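Local coordinates for effector protein B, substrate of the Dot/Icm secretion system (Legionella drancourtii, PDB 4JVS), which probably acts as a GTPase-activating protein on a host Rab GTPase through its LepB-type GAP domain, the part of the secreted effector held in this chain, at residues K65-Y70 with S126-K131. Residues are numbered along the deposited sequence; the frame is centred on the assembly and turned at random.
Sequences KCFNDY and SIVDPK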
loop_
_atom_site.group_PDB
_atom_site.type_symbol
_atom_site.label_atom_id
_atom_site.label_comp_id
_atom_site.label_asym_id
_atom_site.label_seq_id
_atom_site.Cartn_x
_atom_site.Cartn_y
_atom_site.Cartn_z
ATOM N N LYS A 65 -4.296 -15.665 -2.581
ATOM C CA LYS A 65 -3.373 -16.736 -2.177
ATOM C C LYS A 65 -2.554 -17.205 -3.373
ATOM O O LYS A 65 -1.345 -17.393 -3.283
ATOM C CB LYS A 65 -4.106 -17.927 -1.550
ATOM C CG LYS A 65 -4.917 -17.569 -0.297
ATOM C CD LYS A 65 -6.113 -18.519 -0.071
ATOM C CE LYS A 65 -7.022 -18.052 1.082
ATOM N NZ LYS A 65 -6.369 -18.103 2.438
ATOM N N CYS A 66 -3.229 -17.356 -4.500
ATOM C CA CYS A 66 -2.624 -17.847 -5.728
ATOM C C CYS A 66 -1.511 -16.915 -6.220
ATOM O O CYS A 66 -0.421 -17.362 -6.596
ATOM C CB CYS A 66 -3.715 -18.003 -6.789
ATOM S SG CYS A 66 -3.214 -18.787 -8.326
ATOM N N PHE A 67 -1.782 -15.616 -6.213
ATOM C CA PHE A 67 -0.759 -14.649 -6.585
ATOM C C PHE A 67 0.365 -14.601 -5.545
ATOM O O PHE A 67 1.550 -14.517 -5.886
ATOM C CB PHE A 67 -1.360 -13.257 -6.767
ATOM C CG PHE A 67 -0.341 -12.170 -6.741
ATOM C CD1 PHE A 67 0.474 -11.953 -7.833
ATOM C CD2 PHE A 67 -0.185 -11.372 -5.617
ATOM C CE1 PHE A 67 1.418 -10.963 -7.814
ATOM C CE2 PHE A 67 0.749 -10.381 -5.592
ATOM C CZ PHE A 67 1.557 -10.173 -6.694
ATOM N N ASN A 68 -0.015 -14.649 -4.272
ATOM C CA ASN A 68 0.957 -14.620 -3.194
ATOM C C ASN A 68 1.905 -15.812 -3.235
ATOM O O ASN A 68 3.081 -15.671 -2.948
ATOM C CB ASN A 68 0.251 -14.523 -1.843
ATOM C CG ASN A 68 -0.479 -13.206 -1.661
ATOM O OD1 ASN A 68 -0.067 -12.172 -2.190
ATOM N ND2 ASN A 68 -1.569 -13.236 -0.910
ATOM N N ASP A 69 1.401 -16.985 -3.595
ATOM C CA ASP A 69 2.261 -18.161 -3.730
ATOM C C ASP A 69 3.312 -17.900 -4.799
ATOM O O ASP A 69 4.490 -18.213 -4.621
ATOM C CB ASP A 69 1.452 -19.406 -4.130
ATOM C CG ASP A 69 0.535 -19.890 -3.035
ATOM O OD1 ASP A 69 0.653 -19.387 -1.891
ATOM O OD2 ASP A 69 -0.297 -20.786 -3.321
ATOM N N TYR A 70 2.891 -17.319 -5.911
ATOM C CA TYR A 70 3.782 -17.030 -7.020
ATOM C C TYR A 70 4.829 -16.011 -6.658
ATOM O O TYR A 70 5.976 -16.198 -6.936
ATOM C CB TYR A 70 3.011 -16.582 -8.259
ATOM C CG TYR A 70 3.876 -16.173 -9.405
ATOM C CD1 TYR A 70 4.683 -17.061 -10.004
ATOM C CD2 TYR A 70 3.869 -14.900 -9.883
ATOM C CE1 TYR A 70 5.457 -16.707 -11.010
ATOM C CE2 TYR A 70 4.649 -14.545 -10.893
ATOM C CZ TYR A 70 5.443 -15.452 -11.448
ATOM O OH TYR A 70 6.255 -15.142 -12.476
ATOM N N SER A 126 4.217 -6.101 -1.620
ATOM C CA SER A 126 3.473 -6.574 -2.778
ATOM C C SER A 126 2.507 -7.742 -2.535
ATOM O O SER A 126 1.776 -8.134 -3.440
ATOM C CB SER A 126 4.445 -6.892 -3.911
ATOM O OG SER A 126 5.052 -5.696 -4.389
ATOM N N ILE A 127 2.483 -8.283 -1.321
ATOM C CA ILE A 127 1.550 -9.355 -1.001
ATOM C C ILE A 127 0.128 -8.835 -0.758
ATOM O O ILE A 127 -0.087 -7.873 -0.020
ATOM C CB ILE A 127 2.060 -10.242 0.165
ATOM C CG1 ILE A 127 3.010 -11.309 -0.389
ATOM C CG2 ILE A 127 0.905 -10.924 0.892
ATOM C CD1 ILE A 127 3.549 -12.260 0.642
ATOM N N VAL A 128 -0.834 -9.470 -1.415
ATOM C CA VAL A 128 -2.227 -9.075 -1.315
ATOM C C VAL A 128 -2.903 -9.860 -0.207
ATOM O O VAL A 128 -2.962 -11.088 -0.257
ATOM C CB VAL A 128 -2.983 -9.337 -2.634
ATOM C CG1 VAL A 128 -4.331 -8.667 -2.606
ATOM C CG2 VAL A 128 -2.176 -8.842 -3.812
ATOM N N ASP A 129 -3.412 -9.144 0.790
ATOM C CA ASP A 129 -4.105 -9.758 1.911
ATOM C C ASP A 129 -5.377 -10.426 1.426
ATOM O O ASP A 129 -6.282 -9.755 0.929
ATOM C CB ASP A 129 -4.460 -8.695 2.953
ATOM C CG ASP A 129 -5.064 -9.291 4.207
ATOM O OD1 ASP A 129 -6.025 -8.697 4.755
ATOM O OD2 ASP A 129 -4.566 -10.356 4.640
ATOM N N PRO A 130 -5.448 -11.757 1.560
ATOM C CA PRO A 130 -6.649 -12.499 1.145
ATOM C C PRO A 130 -7.933 -12.005 1.839
ATOM O O PRO A 130 -8.983 -11.958 1.202
ATOM C CB PRO A 130 -6.323 -13.944 1.552
ATOM C CG PRO A 130 -4.818 -14.016 1.533
ATOM C CD PRO A 130 -4.352 -12.653 1.984
ATOM N N LYS A 131 -7.857 -11.558 3.069
ATOM C CA LYS A 131 -9.043 -11.075 3.718
ATOM C C LYS A 131 -9.514 -9.725 3.290
ATOM O O LYS A 131 -10.662 -9.529 2.993
ATOM C CB LYS A 131 -8.829 -11.022 5.200
ATOM C CG LYS A 131 -8.654 -12.347 5.842
ATOM C CD LYS A 131 -8.760 -12.201 7.334
ATOM C CE LYS A 131 -7.418 -11.918 7.960
ATOM N NZ LYS A 131 -6.715 -13.169 8.318
#
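The Phe-67 ring meets the carbonyl oxygen of Ser-126 at its edge and in its plane, Phe-67 CE2 lying 3.3 Å from Ser-126 O, while Val-128 CG2 comes in obliquely, 3.7 Å from Phe-67 CD2. The second flat group, the Asn-68 carboxamide, uses both of its polar atoms on the backbone of Val-128, a side-chain amide to main-chain pairing that fastens the irregular loop after helix 118-124 to helix 60-80 in the mainly helical N-terminal subdomain of the LepB-type GAP domain. Phe-34 adds an edge-to-face contact to the Phe-67 ring, which Ile-171 of helix 156-177 also touches. Asn-68 OD1 accepts Val-128 N at 2.9 Å, on a lone pair in the carbonyl plane. Asn-68 ND2 donates to Val-128 O at 2.6 Å. This bond is nearly straight (171°); the oxygen lies almost in the amide plane, although the donor is tilted from the plane of the Val-128 carbonyl. Together the two bonds define which way round the amide sits and satisfy the N-H and C=O of buried Val-128. Chi1 of -66° puts Asn-68 CG anti to its own carbonyl carbon; OD1 also touches Ile-127 CG2. Ser-126 and Val-128 also pack against a basic and an apolar side chain of another protein's chain, and the Ser-126 side chain is about 12 Å from the bound aluminum fluoride. At the more exposed border, Lys-65 crosses the Pro-130 ring at about a right angle, Lys-65 CG 4.0 Å from Pro-130 CG.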